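PDB 4RW0: lipolytic protein G-D-S-L family from Veillonella parvula DSM 2008, which probably hydrolyses ester bonds in lipid or other acylated substrates, as an SGNH-type hydrolase of the GDSL lipase/acylhydrolase family. Local coordinates for residues 17-22 / 169-174; 54-59 / 96-101; 77-82 / 111-116; 104-109 / 179-184. All coordinates share one frame; numbering follows the deposited sequence.

Interaction 1: 17-22 / 169-174; sequences YDVPYG and RGYRLM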
loop_
_atom_site.group_PDB
_atom_site.type_symbol
_atom_site.label_atom_id
_atom_site.label_comp_id
_atom_site.label_asym_id
_atom_site.label_seq_id
_atom_site.Cartn_x
_atom_site.Cartn_y
_atom_site.Cartn_z
ATOM N N TYR A 17 -10.793 3.199 -4.265
ATOM C CA TYR A 17 -11.943 2.714 -4.916
ATOM C C TYR A 17 -12.759 2.035 -3.815
ATOM O O TYR A 17 -12.219 1.144 -3.064
ATOM C CB TYR A 17 -11.573 1.679 -5.996
ATOM C CG TYR A 17 -12.741 1.083 -6.759
ATOM C CD1 TYR A 17 -13.211 1.674 -7.923
ATOM C CD2 TYR A 17 -13.351 -0.071 -6.326
ATOM C CE1 TYR A 17 -14.273 1.120 -8.623
ATOM C CE2 TYR A 17 -14.433 -0.625 -7.002
ATOM C CZ TYR A 17 -14.871 -0.021 -8.147
ATOM O OH TYR A 17 -15.930 -0.537 -8.814
ATOM N N ASP A 18 -14.019 2.369 -3.685
ATOM C CA ASP A 18 -14.853 3.218 -4.554
ATOM C C ASP A 18 -15.695 4.190 -3.613
ATOM O O ASP A 18 -16.869 4.007 -3.345
ATOM C CB ASP A 18 -15.850 2.248 -5.212
ATOM C CG ASP A 18 -16.860 2.946 -6.085
ATOM O OD1 ASP A 18 -16.553 4.077 -6.526
ATOM O OD2 ASP A 18 -17.948 2.380 -6.304
ATOM N N VAL A 19 -15.032 5.123 -2.991
ATOM C CA VAL A 19 -15.638 5.990 -2.013
ATOM C C VAL A 19 -15.322 7.414 -2.495
ATOM O O VAL A 19 -14.449 7.602 -3.364
ATOM C CB VAL A 19 -15.059 5.744 -0.627
ATOM C CG1 VAL A 19 -15.342 4.308 -0.177
ATOM C CG2 VAL A 19 -13.540 6.016 -0.609
ATOM N N PRO A 20 -16.040 8.398 -1.980
ATOM C CA PRO A 20 -15.781 9.769 -2.446
ATOM C C PRO A 20 -14.361 10.241 -2.192
ATOM O O PRO A 20 -13.689 9.821 -1.247
ATOM C CB PRO A 20 -16.812 10.613 -1.667
ATOM C CG PRO A 20 -17.948 9.648 -1.381
ATOM C CD PRO A 20 -17.228 8.327 -1.076
ATOM N N TYR A 21 -13.859 11.108 -3.078
ATOM C CA TYR A 21 -12.545 11.663 -2.943
ATOM C C TYR A 21 -12.463 12.332 -1.623
ATOM O O TYR A 21 -13.294 13.119 -1.299
ATOM C CB TYR A 21 -12.205 12.678 -4.117
ATOM C CG TYR A 21 -10.784 13.197 -3.984
ATOM C CD1 TYR A 21 -9.683 12.434 -4.416
ATOM C CD2 TYR A 21 -10.532 14.401 -3.380
ATOM C CE1 TYR A 21 -8.372 12.876 -4.219
ATOM C CE2 TYR A 21 -9.235 14.862 -3.207
ATOM C CZ TYR A 21 -8.167 14.093 -3.669
ATOM O OH TYR A 21 -6.924 14.549 -3.400
ATOM N N GLY A 22 -11.457 12.025 -0.841
ATOM C CA GLY A 22 -11.351 12.493 0.526
ATOM C C GLY A 22 -11.598 11.391 1.551
ATOM O O GLY A 22 -11.117 11.486 2.668
ATOM N N ARG A 169 -15.509 2.382 6.201
ATOM C CA ARG A 169 -14.998 2.050 7.541
ATOM C C ARG A 169 -13.641 1.428 7.442
ATOM O O ARG A 169 -12.756 1.733 8.217
ATOM C CB ARG A 169 -15.995 1.132 8.320
ATOM C CG ARG A 169 -15.434 0.693 9.696
ATOM C CD ARG A 169 -16.366 -0.190 10.532
ATOM N NE ARG A 169 -17.542 0.537 10.961
ATOM C CZ ARG A 169 -18.692 0.500 10.404
ATOM N NH1 ARG A 169 -18.936 -0.280 9.373
ATOM N NH2 ARG A 169 -19.656 1.268 10.900
ATOM N N GLY A 170 -13.476 0.548 6.475
ATOM C CA GLY A 170 -12.197 -0.118 6.280
ATOM C C GLY A 170 -11.118 0.886 5.921
ATOM O O GLY A 170 -10.030 0.798 6.385
ATOM N N TYR A 171 -11.472 1.891 5.100
ATOM C CA TYR A 171 -10.478 2.953 4.769
ATOM C C TYR A 171 -10.133 3.822 5.981
ATOM O O TYR A 171 -8.963 4.214 6.150
ATOM C CB TYR A 171 -10.978 3.786 3.606
ATOM C CG TYR A 171 -10.813 3.141 2.222
ATOM C CD1 TYR A 171 -9.590 2.686 1.846
ATOM C CD2 TYR A 171 -11.858 3.008 1.328
ATOM C CE1 TYR A 171 -9.404 2.062 0.621
ATOM C CE2 TYR A 171 -11.700 2.425 0.046
ATOM C CZ TYR A 171 -10.448 1.956 -0.291
ATOM O OH TYR A 171 -10.130 1.397 -1.516
ATOM N N ARG A 172 -11.111 4.095 6.893
ATOM C CA ARG A 172 -10.761 4.857 8.089
ATOM C C ARG A 172 -9.767 4.078 8.958
ATOM O O ARG A 172 -8.746 4.644 9.401
ATOM C CB ARG A 172 -11.988 5.239 8.916
ATOM C CG ARG A 172 -12.931 6.181 8.243
ATOM C CD ARG A 172 -13.893 6.805 9.270
ATOM N NE ARG A 172 -14.770 5.796 9.858
ATOM C CZ ARG A 172 -15.887 5.339 9.346
ATOM N NH1 ARG A 172 -16.412 5.839 8.229
ATOM N NH2 ARG A 172 -16.585 4.428 10.024
ATOM N N LEU A 173 -10.032 2.780 9.177
ATOM C CA LEU A 173 -9.154 1.971 10.008
ATOM C C LEU A 173 -7.737 1.879 9.406
ATOM O O LEU A 173 -6.742 1.931 10.108
ATOM C CB LEU A 173 -9.729 0.578 10.214
ATOM C CG LEU A 173 -11.044 0.533 11.046
ATOM C CD1 LEU A 173 -11.626 -0.879 11.165
ATOM C CD2 LEU A 173 -10.849 1.108 12.428
HETATM N N MSE A 174 -7.664 1.809 8.082
HETATM C CA MSE A 174 -6.349 1.777 7.394
HETATM C C MSE A 174 -5.656 3.069 7.602
HETATM O O MSE A 174 -4.511 3.077 7.897
HETATM C CB MSE A 174 -6.571 1.456 5.900
HETATM C CG MSE A 174 -6.933 0.040 5.575
HETATM SE SE MSE A 174 -7.229 -0.171 3.622
HETATM C CE MSE A 174 -5.369 -0.028 2.937
#
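Tyr171 reaches from its helix to the loop with its phenol, and the hydroxyl gives a hydrogen bond to the main-chain carbonyl of Tyr17, OH to O 2.6 Å. The carbonyl oxygen lies in the plane of the Tyr171 ring, at its edge, whereas the hydroxyl approaches well above the carbonyl plane, 42° out of it, with a C=O...donor angle of 128°. This is the one hydrogen bond between the two segments. Nearer the root of the ring, Val19 adds apolar contact: both of its methyls approach the same ring carbon, CG2 lying 4.0 Å from CD2 of Tyr171 and CG1 equally near. The valine comes in obliquely, over neither a clear face nor the edge.

A second shell surrounds these groups. The peptide bond between Tyr17 and Asp18 is cis, and Asp18 CB sits 3.5 Å above the centre of the Tyr17 ring. That ring also meets the ring of His165, their planes at about 55°. Tyr171 is buried further by Trp25 and Pro166, while Asn167 OD1 accepts from the backbone N of Gly170 in the first turn of helix 168-182. The contact thus ties the loop following the GDS signature of the SGNH fold to the helix that follows the His165-Pro166 segment, consistent with shaping the region where this family places its active site.

Interaction 2: 54-59 / 96-101; sequences NIENWA and IELAST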
loop_
_atom_site.group_PDB
_atom_site.type_symbol
_atom_site.label_atom_id
_atom_site.label_comp_id
_atom_site.label_asym_id
_atom_site.label_seq_id
_atom_site.Cartn_x
_atom_site.Cartn_y
_atom_site.Cartn_z
ATOM N N ASN A 54 4.813 3.058 -13.393
ATOM C CA ASN A 54 4.418 4.346 -12.801
ATOM C C ASN A 54 5.523 4.996 -12.051
ATOM O O ASN A 54 5.704 6.200 -12.110
ATOM C CB ASN A 54 3.184 4.183 -11.935
ATOM C CG ASN A 54 1.946 3.803 -12.755
ATOM O OD1 ASN A 54 1.837 4.095 -13.925
ATOM N ND2 ASN A 54 0.996 3.207 -12.105
ATOM N N ILE A 55 6.294 4.179 -11.309
ATOM C CA ILE A 55 7.369 4.721 -10.528
ATOM C C ILE A 55 8.462 5.268 -11.448
ATOM O O ILE A 55 9.020 6.315 -11.200
ATOM C CB ILE A 55 7.951 3.632 -9.593
ATOM C CG1 ILE A 55 6.930 3.267 -8.562
ATOM C CG2 ILE A 55 9.145 4.116 -8.871
ATOM C CD1 ILE A 55 7.320 2.017 -7.767
ATOM N N GLU A 56 8.744 4.542 -12.502
ATOM C CA GLU A 56 9.802 5.006 -13.469
ATOM C C GLU A 56 9.362 6.273 -14.103
ATOM O O GLU A 56 10.164 7.198 -14.270
ATOM C CB GLU A 56 10.039 3.984 -14.591
ATOM C CG GLU A 56 10.602 2.625 -14.163
ATOM C CD GLU A 56 10.529 1.527 -15.276
ATOM O OE1 GLU A 56 9.749 1.712 -16.250
ATOM O OE2 GLU A 56 11.189 0.439 -15.132
ATOM N N ASN A 57 8.080 6.373 -14.481
ATOM C CA ASN A 57 7.658 7.607 -15.220
ATOM C C ASN A 57 7.706 8.815 -14.308
ATOM O O ASN A 57 8.061 9.923 -14.713
ATOM C CB ASN A 57 6.238 7.455 -15.808
ATOM C CG ASN A 57 6.146 6.330 -16.840
ATOM O OD1 ASN A 57 7.144 5.949 -17.470
ATOM N ND2 ASN A 57 4.968 5.745 -16.963
ATOM N N TRP A 58 7.438 8.606 -13.030
ATOM C CA TRP A 58 7.622 9.708 -12.082
ATOM C C TRP A 58 9.103 9.977 -11.822
ATOM O O TRP A 58 9.559 11.128 -11.764
ATOM C CB TRP A 58 6.882 9.391 -10.733
ATOM C CG TRP A 58 7.372 10.218 -9.573
ATOM C CD1 TRP A 58 7.033 11.478 -9.328
ATOM C CD2 TRP A 58 8.322 9.845 -8.588
ATOM N NE1 TRP A 58 7.716 11.948 -8.243
ATOM C CE2 TRP A 58 8.485 10.930 -7.743
ATOM C CE3 TRP A 58 9.033 8.688 -8.328
ATOM C CZ2 TRP A 58 9.377 10.943 -6.701
ATOM C CZ3 TRP A 58 9.893 8.654 -7.193
ATOM C CH2 TRP A 58 10.104 9.781 -6.445
ATOM N N ALA A 59 9.867 8.919 -11.563
ATOM C CA ALA A 59 11.264 9.092 -11.145
ATOM C C ALA A 59 12.106 9.905 -12.116
ATOM O O ALA A 59 12.905 10.722 -11.698
ATOM C CB ALA A 59 11.906 7.715 -10.936
ATOM N N ILE A 96 10.826 -1.668 -4.844
ATOM C CA ILE A 96 11.370 -1.073 -3.652
ATOM C C ILE A 96 12.780 -0.561 -3.894
ATOM O O ILE A 96 13.147 0.540 -3.452
ATOM C CB ILE A 96 11.353 -2.090 -2.475
ATOM C CG1 ILE A 96 9.926 -2.449 -2.029
ATOM C CG2 ILE A 96 12.177 -1.595 -1.303
ATOM C CD1 ILE A 96 9.826 -3.735 -1.215
ATOM N N GLU A 97 13.560 -1.330 -4.644
ATOM C CA GLU A 97 14.981 -0.904 -5.000
ATOM C C GLU A 97 14.972 0.308 -5.893
ATOM O O GLU A 97 15.713 1.272 -5.655
ATOM C CB GLU A 97 15.710 -2.045 -5.672
ATOM C CG GLU A 97 15.917 -3.221 -4.732
ATOM C CD GLU A 97 16.480 -4.487 -5.414
ATOM O OE1 GLU A 97 16.432 -4.636 -6.680
ATOM O OE2 GLU A 97 16.957 -5.354 -4.639
ATOM N N LEU A 98 14.049 0.327 -6.851
ATOM C CA LEU A 98 13.906 1.501 -7.697
ATOM C C LEU A 98 13.486 2.724 -6.922
ATOM O O LEU A 98 14.156 3.761 -6.954
ATOM C CB LEU A 98 12.934 1.198 -8.839
ATOM C CG LEU A 98 12.575 2.402 -9.709
ATOM C CD1 LEU A 98 13.843 2.950 -10.401
ATOM C CD2 LEU A 98 11.451 2.041 -10.689
ATOM N N ALA A 99 12.393 2.628 -6.129
ATOM C CA ALA A 99 11.951 3.793 -5.382
ATOM C C ALA A 99 12.998 4.301 -4.401
ATOM O O ALA A 99 13.095 5.508 -4.147
ATOM C CB ALA A 99 10.616 3.444 -4.650
ATOM N N SER A 100 13.814 3.402 -3.866
ATOM C CA SER A 100 14.865 3.802 -2.910
ATOM C C SER A 100 15.902 4.762 -3.435
ATOM O O SER A 100 16.524 5.475 -2.648
ATOM C CB SER A 100 15.660 2.607 -2.394
ATOM O OG SER A 100 14.776 1.911 -1.560
ATOM N N THR A 101 16.017 4.852 -4.754
ATOM C CA THR A 101 16.968 5.803 -5.333
ATOM C C THR A 101 16.451 7.221 -5.314
ATOM O O THR A 101 17.242 8.140 -5.560
ATOM C CB THR A 101 17.304 5.424 -6.773
ATOM O OG1 THR A 101 16.121 5.524 -7.572
ATOM C CG2 THR A 101 17.857 3.991 -6.863
#
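Ile55 and Leu98 mark the seam between two neighbouring helices, 48-59 and 85-100, in the layer that covers one side of the parallel sheet of this alpha/beta/alpha sandwich. The local axes run nearly parallel, 12° apart in direction, with a closest approach of 10.2 Å, and the contact is purely van der Waals.

One methyl does most of the work. Leu98 CD2 lies 3.6 Å from Ile55 CG2, and the two side chains run alongside one another, pointing opposite ways, rather than meeting end on. The same methyl touches the aliphatic part of Glu56, whose CG is also 3.6 Å from Leu98 CD2; here the two chains are roughly perpendicular. Leu98 gets there because its CG is anti to the backbone N (chi1 173°), projecting the branch across to the other helix. Beyond the leucine, Ile55 CG2 approaches the backbone of Ala99, 4.5 Å from its CA.

Within 96-101 two carbonyls each accept two bonds. Thr101 OG1 donates to Leu98 O at 2.7 Å, with a C=O...donor angle of 161°, and Thr101 N shares that acceptor. Ile96 O likewise takes two bonds, from Ser100 OG at 2.8 Å and from Ser100 N, on opposite faces of its plane.

Toward the sheet, Ile55 rests on Leu72 and Phe9, and Ala99 on Ile70 and Val105. Helix 85-100 is the crossover from strand 69-73 to strand 104-108, and helix 48-59 packs beside it, its Trp58 spanning Ile7 and Ile70.

Interaction 3: 77-82 / 111-116; sequences NDILQG and TQIDSD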
loop_
_atom_site.group_PDB
_atom_site.type_symbol
_atom_site.label_atom_id
_atom_site.label_comp_id
_atom_site.label_asym_id
_atom_site.label_seq_id
_atom_site.Cartn_x
_atom_site.Cartn_y
_atom_site.Cartn_z
ATOM N N ASN A 77 -3.983 -7.614 -7.678
ATOM C CA ASN A 77 -4.420 -8.003 -9.030
ATOM C C ASN A 77 -3.651 -9.178 -9.620
ATOM O O ASN A 77 -4.219 -10.015 -10.332
ATOM C CB ASN A 77 -4.431 -6.800 -9.957
ATOM C CG ASN A 77 -5.565 -5.811 -9.562
ATOM O OD1 ASN A 77 -6.737 -6.231 -9.363
ATOM N ND2 ASN A 77 -5.220 -4.520 -9.395
ATOM N N ASP A 78 -2.385 -9.254 -9.282
ATOM C CA ASP A 78 -1.533 -10.358 -9.741
ATOM C C ASP A 78 -1.991 -11.657 -9.091
ATOM O O ASP A 78 -2.150 -12.655 -9.789
ATOM C CB ASP A 78 -0.094 -10.110 -9.383
ATOM C CG ASP A 78 0.482 -8.863 -10.103
ATOM O OD1 ASP A 78 0.336 -7.703 -9.615
ATOM O OD2 ASP A 78 1.050 -9.059 -11.178
ATOM N N ILE A 79 -2.270 -11.617 -7.788
ATOM C CA ILE A 79 -2.729 -12.791 -7.075
ATOM C C ILE A 79 -4.076 -13.232 -7.594
ATOM O O ILE A 79 -4.313 -14.446 -7.845
ATOM C CB ILE A 79 -2.681 -12.556 -5.601
ATOM C CG1 ILE A 79 -1.242 -12.373 -5.186
ATOM C CG2 ILE A 79 -3.331 -13.702 -4.814
ATOM C CD1 ILE A 79 -1.115 -11.856 -3.746
ATOM N N LEU A 80 -4.979 -12.281 -7.846
ATOM C CA LEU A 80 -6.260 -12.659 -8.408
ATOM C C LEU A 80 -6.131 -13.291 -9.798
ATOM O O LEU A 80 -6.949 -14.069 -10.202
ATOM C CB LEU A 80 -7.199 -11.487 -8.526
ATOM C CG LEU A 80 -7.714 -10.971 -7.187
ATOM C CD1 LEU A 80 -8.399 -9.633 -7.449
ATOM C CD2 LEU A 80 -8.683 -11.945 -6.539
ATOM N N GLN A 81 -5.123 -12.921 -10.548
ATOM C CA GLN A 81 -4.914 -13.487 -11.860
ATOM C C GLN A 81 -4.075 -14.752 -11.843
ATOM O O GLN A 81 -3.780 -15.272 -12.867
ATOM C CB GLN A 81 -4.278 -12.441 -12.766
ATOM C CG GLN A 81 -5.338 -11.452 -13.216
ATOM C CD GLN A 81 -4.764 -10.216 -13.856
ATOM O OE1 GLN A 81 -3.541 -10.050 -13.951
ATOM N NE2 GLN A 81 -5.648 -9.326 -14.306
ATOM N N GLY A 82 -3.657 -15.228 -10.689
ATOM C CA GLY A 82 -3.025 -16.511 -10.631
ATOM C C GLY A 82 -1.546 -16.510 -10.389
ATOM O O GLY A 82 -0.999 -17.579 -10.280
ATOM N N THR A 111 -4.176 -6.064 1.950
ATOM C CA THR A 111 -5.244 -6.659 2.706
ATOM C C THR A 111 -5.735 -7.952 2.114
ATOM O O THR A 111 -5.379 -8.361 1.018
ATOM C CB THR A 111 -6.383 -5.616 2.815
ATOM O OG1 THR A 111 -6.625 -5.026 1.532
ATOM C CG2 THR A 111 -5.980 -4.507 3.751
ATOM N N GLN A 112 -6.562 -8.650 2.871
ATOM C CA GLN A 112 -6.942 -10.005 2.513
ATOM C C GLN A 112 -7.817 -10.145 1.293
ATOM O O GLN A 112 -8.570 -9.251 0.931
ATOM C CB GLN A 112 -7.633 -10.667 3.720
ATOM C CG GLN A 112 -9.084 -10.225 3.909
ATOM C CD GLN A 112 -9.509 -10.312 5.384
ATOM O OE1 GLN A 112 -8.893 -9.707 6.263
ATOM N NE2 GLN A 112 -10.591 -11.023 5.641
ATOM N N ILE A 113 -7.734 -11.306 0.674
ATOM C CA ILE A 113 -8.637 -11.687 -0.398
ATOM C C ILE A 113 -9.794 -12.454 0.290
ATOM O O ILE A 113 -9.697 -13.673 0.567
ATOM C CB ILE A 113 -7.894 -12.490 -1.502
ATOM C CG1 ILE A 113 -6.826 -11.561 -2.140
ATOM C CG2 ILE A 113 -8.903 -12.942 -2.571
ATOM C CD1 ILE A 113 -6.180 -12.096 -3.354
ATOM N N ASP A 114 -10.857 -11.703 0.580
ATOM C CA ASP A 114 -11.960 -12.141 1.448
ATOM C C ASP A 114 -12.861 -13.168 0.789
ATOM O O ASP A 114 -13.615 -13.828 1.439
ATOM C CB ASP A 114 -12.833 -10.940 1.894
ATOM C CG ASP A 114 -13.638 -11.238 3.188
ATOM O OD1 ASP A 114 -13.029 -11.838 4.114
ATOM O OD2 ASP A 114 -14.851 -10.865 3.287
ATOM N N SER A 115 -12.812 -13.286 -0.515
ATOM C CA SER A 115 -13.563 -14.307 -1.211
ATOM C C SER A 115 -12.910 -15.686 -1.196
ATOM O O SER A 115 -13.505 -16.590 -1.724
ATOM C CB SER A 115 -13.658 -13.922 -2.706
ATOM O OG SER A 115 -12.330 -13.693 -3.162
ATOM N N ASP A 116 -11.663 -15.817 -0.744
ATOM C CA ASP A 116 -10.939 -17.092 -0.839
ATOM C C ASP A 116 -9.898 -17.206 0.275
ATOM O O ASP A 116 -8.674 -17.243 0.041
ATOM C CB ASP A 116 -10.280 -17.207 -2.238
ATOM C CG ASP A 116 -9.834 -18.639 -2.571
ATOM O OD1 ASP A 116 -10.296 -19.596 -1.928
ATOM O OD2 ASP A 116 -8.998 -18.789 -3.465
#
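Apolar contact alone joins the two segments: Ile113 points its side chain at Ile79 and Leu80 of helix 76-80. The shortest approach is between methyls, Ile113 CD1 to Ile79 CG2 at 3.6 Å, the two isoleucines crossing at a slant. Leu80 lies alongside, antiparallel to Ile113, and its CD2 bridges both branches, with 4.1 Å to Ile113 CD1 and a similar separation from Ile113 CG2. Ile113 has CG1 anti to its carbonyl carbon (chi1 -64°) and an extended continuation, which carries CD1 forward between the two helix residues.

Backbone bonds shape each partner separately. The helix closes in a Schellman motif, where Gly82, with positive phi, gives its N-H to Ile79 O at 3.0 Å. In the loop, residues Ile113 to Asp116 form a type I beta turn, with Asp116 N bonded to Ile113 O at 3.2 Å.

Polar side chains act within the loop or beyond it. Gln112 NE2 donates to Asp114 OD1 at 3.0 Å, meeting the oxygen from above the carboxylate plane through a bent bond, N-H...O 141°. Ser115 OG bonds Glu163.

Ile113 therefore presents only carbon to the helix, while its amide N-H is taken by Asp121 OD1. Between the two segments the fit rests on apolar packing, and the hydrogen bonds lie within each partner or run to other neighbours, which probably helps hold the loop's shape.

Interaction 4: 104-109 / 179-184; sequences MVIIGL and LEVFTR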
loop_
_atom_site.group_PDB
_atom_site.type_symbol
_atom_site.label_atom_id
_atom_site.label_comp_id
_atom_site.label_asym_id
_atom_site.label_seq_id
_atom_site.Cartn_x
_atom_site.Cartn_y
_atom_site.Cartn_z
HETATM N N MSE A 104 12.976 7.644 0.674
HETATM C CA MSE A 104 12.899 6.580 1.718
HETATM C C MSE A 104 11.559 5.898 1.577
HETATM O O MSE A 104 10.496 6.553 1.634
HETATM C CB MSE A 104 13.026 7.309 3.063
HETATM C CG MSE A 104 14.449 7.894 3.290
HETATM SE SE MSE A 104 14.477 8.932 4.930
HETATM C CE MSE A 104 13.828 10.645 4.240
ATOM N N VAL A 105 11.586 4.590 1.419
ATOM C CA VAL A 105 10.449 3.813 1.057
ATOM C C VAL A 105 9.687 3.385 2.316
ATOM O O VAL A 105 10.275 3.132 3.363
ATOM C CB VAL A 105 10.881 2.570 0.297
ATOM C CG1 VAL A 105 9.767 1.594 0.109
ATOM C CG2 VAL A 105 11.424 2.946 -1.089
ATOM N N ILE A 106 8.382 3.350 2.177
ATOM C CA ILE A 106 7.460 2.745 3.170
ATOM C C ILE A 106 6.641 1.725 2.461
ATOM O O ILE A 106 6.052 2.004 1.414
ATOM C CB ILE A 106 6.561 3.815 3.800
ATOM C CG1 ILE A 106 7.400 4.886 4.451
ATOM C CG2 ILE A 106 5.619 3.147 4.791
ATOM C CD1 ILE A 106 6.655 6.168 4.728
ATOM N N ILE A 107 6.600 0.520 3.018
ATOM C CA ILE A 107 5.915 -0.576 2.427
ATOM C C ILE A 107 4.551 -0.836 3.090
ATOM O O ILE A 107 4.476 -0.866 4.318
ATOM C CB ILE A 107 6.766 -1.881 2.585
ATOM C CG1 ILE A 107 8.089 -1.747 1.856
ATOM C CG2 ILE A 107 6.059 -3.072 1.996
ATOM C CD1 ILE A 107 9.051 -2.878 2.157
ATOM N N GLY A 108 3.500 -1.016 2.287
ATOM C CA GLY A 108 2.193 -1.390 2.815
ATOM C C GLY A 108 1.952 -2.836 2.554
ATOM O O GLY A 108 2.305 -3.338 1.493
ATOM N N LEU A 109 1.419 -3.558 3.534
ATOM C CA LEU A 109 1.073 -4.966 3.344
ATOM C C LEU A 109 -0.375 -4.995 2.937
ATOM O O LEU A 109 -1.236 -4.620 3.721
ATOM C CB LEU A 109 1.277 -5.758 4.633
ATOM C CG LEU A 109 2.639 -5.572 5.269
ATOM C CD1 LEU A 109 2.767 -6.347 6.590
ATOM C CD2 LEU A 109 3.746 -5.990 4.317
ATOM N N LEU A 179 -1.266 6.267 9.868
ATOM C CA LEU A 179 -0.869 7.365 10.714
ATOM C C LEU A 179 0.047 7.018 11.895
ATOM O O LEU A 179 0.818 7.868 12.348
ATOM C CB LEU A 179 -2.083 8.161 11.205
ATOM C CG LEU A 179 -2.862 9.002 10.152
ATOM C CD1 LEU A 179 -4.168 9.568 10.718
ATOM C CD2 LEU A 179 -1.998 10.122 9.682
ATOM N N GLU A 180 0.054 5.777 12.323
ATOM C CA GLU A 180 0.983 5.390 13.354
ATOM C C GLU A 180 2.412 5.496 12.811
ATOM O O GLU A 180 3.305 5.787 13.575
ATOM C CB GLU A 180 0.747 3.994 13.838
ATOM C CG GLU A 180 -0.595 3.770 14.549
ATOM C CD GLU A 180 -0.824 2.256 14.888
ATOM O OE1 GLU A 180 0.165 1.536 15.149
ATOM O OE2 GLU A 180 -1.989 1.757 14.834
ATOM N N VAL A 181 2.603 5.331 11.501
ATOM C CA VAL A 181 3.952 5.460 10.868
ATOM C C VAL A 181 4.174 6.850 10.404
ATOM O O VAL A 181 5.196 7.472 10.750
ATOM C CB VAL A 181 4.052 4.504 9.679
ATOM C CG1 VAL A 181 5.220 4.867 8.726
ATOM C CG2 VAL A 181 4.160 3.088 10.161
ATOM N N PHE A 182 3.204 7.440 9.680
ATOM C CA PHE A 182 3.418 8.750 9.065
ATOM C C PHE A 182 3.600 9.879 10.054
ATOM O O PHE A 182 4.278 10.870 9.755
ATOM C CB PHE A 182 2.286 9.179 8.098
ATOM C CG PHE A 182 2.098 8.284 6.899
ATOM C CD1 PHE A 182 3.183 7.725 6.221
ATOM C CD2 PHE A 182 0.841 8.073 6.398
ATOM C CE1 PHE A 182 2.977 6.936 5.090
ATOM C CE2 PHE A 182 0.626 7.258 5.286
ATOM C CZ PHE A 182 1.708 6.692 4.642
ATOM N N THR A 183 2.935 9.783 11.193
ATOM C CA THR A 183 3.000 10.814 12.212
ATOM C C THR A 183 4.375 10.888 12.894
ATOM O O THR A 183 4.762 11.921 13.413
ATOM C CB THR A 183 1.870 10.585 13.259
ATOM O OG1 THR A 183 0.616 10.841 12.618
ATOM C CG2 THR A 183 1.960 11.552 14.301
ATOM N N ARG A 184 5.103 9.802 12.902
ATOM C CA ARG A 184 6.374 9.750 13.562
ATOM C C ARG A 184 7.536 10.092 12.612
ATOM O O ARG A 184 8.681 10.024 13.017
ATOM C CB ARG A 184 6.593 8.341 14.128
ATOM C CG ARG A 184 5.772 7.930 15.353
ATOM C CD ARG A 184 6.186 6.495 15.730
ATOM N NE ARG A 184 5.500 5.910 16.893
ATOM C CZ ARG A 184 5.996 5.843 18.137
ATOM N NH1 ARG A 184 7.191 6.351 18.433
ATOM N NH2 ARG A 184 5.278 5.273 19.103
#
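Ile106 projects from strand 104-108 toward helix 168-182, and its side chain can be traced outward to Val181 and Phe182. At CB the chain divides. The short branch, CG2, is anti to the backbone N and approaches Val181, with CG2 to Val181 CG1 at 4.3 Å, a loose methyl contact. The long branch leaves through CG1, which is anti to the carbonyl carbon (chi1 -58°) and continues in an extended course (chi2 163°), delivering CD1 to the aromatic ring. There CD1 stands 3.8 Å from Phe182 CE1 and 4.1 Å from Phe182 CD1. It lies in the ring plane, so the methyl meets the edge of the phenylalanine and the contact is not a CH-pi interaction over the face.

The CB of Phe182 does not aim straight at the strand; the ring itself closes the distance. Around it are Trp25 and Cys29 of helix 25-32, Ile33 and Ile143, and Phe38 meets it edge-to-face. Its side chain is about 10 Å from the bound sodium ion, whose site includes Ile33 and Val36 together with Asp30.

On the strand, backbone bonds from Ile106 to Ile70 and Leu72 hold the residue in the parallel sheet, so its direction is set by the strand. The contact has no hydrogen bond across it and only about 105 Å² is buried between the segments. Its chemistry is that of hydrophobic packing: branched aliphatic and aromatic carbon joins the sheet to the C-terminal helix, without the directional constraint of a polar link.

How the interactions relate
The centre of interaction 4 is the nearest to the centre of the chain, about 10 Å away, against 13 Å for interaction 1 and 15 Å for interactions 2 and 3. Strand 104-108 relates two of them: alternate residues face opposite layers, Ile106 toward helix 168-182 in interaction 4, and Val105 and Ile107 toward helix 85-100 of interaction 2, where Ala99 CB is 3.7 Å from Val105 CG2. Helix 168-182 in turn serves both interactions 1 and 4. Only interaction 1 carries a hydrogen bond across its segments; the others rely on apolar packing. Interactions 1 and 2 are partly buried, whereas 3 and 4 are buried contacts, though each keeps one partly exposed residue (Leu80, Val181).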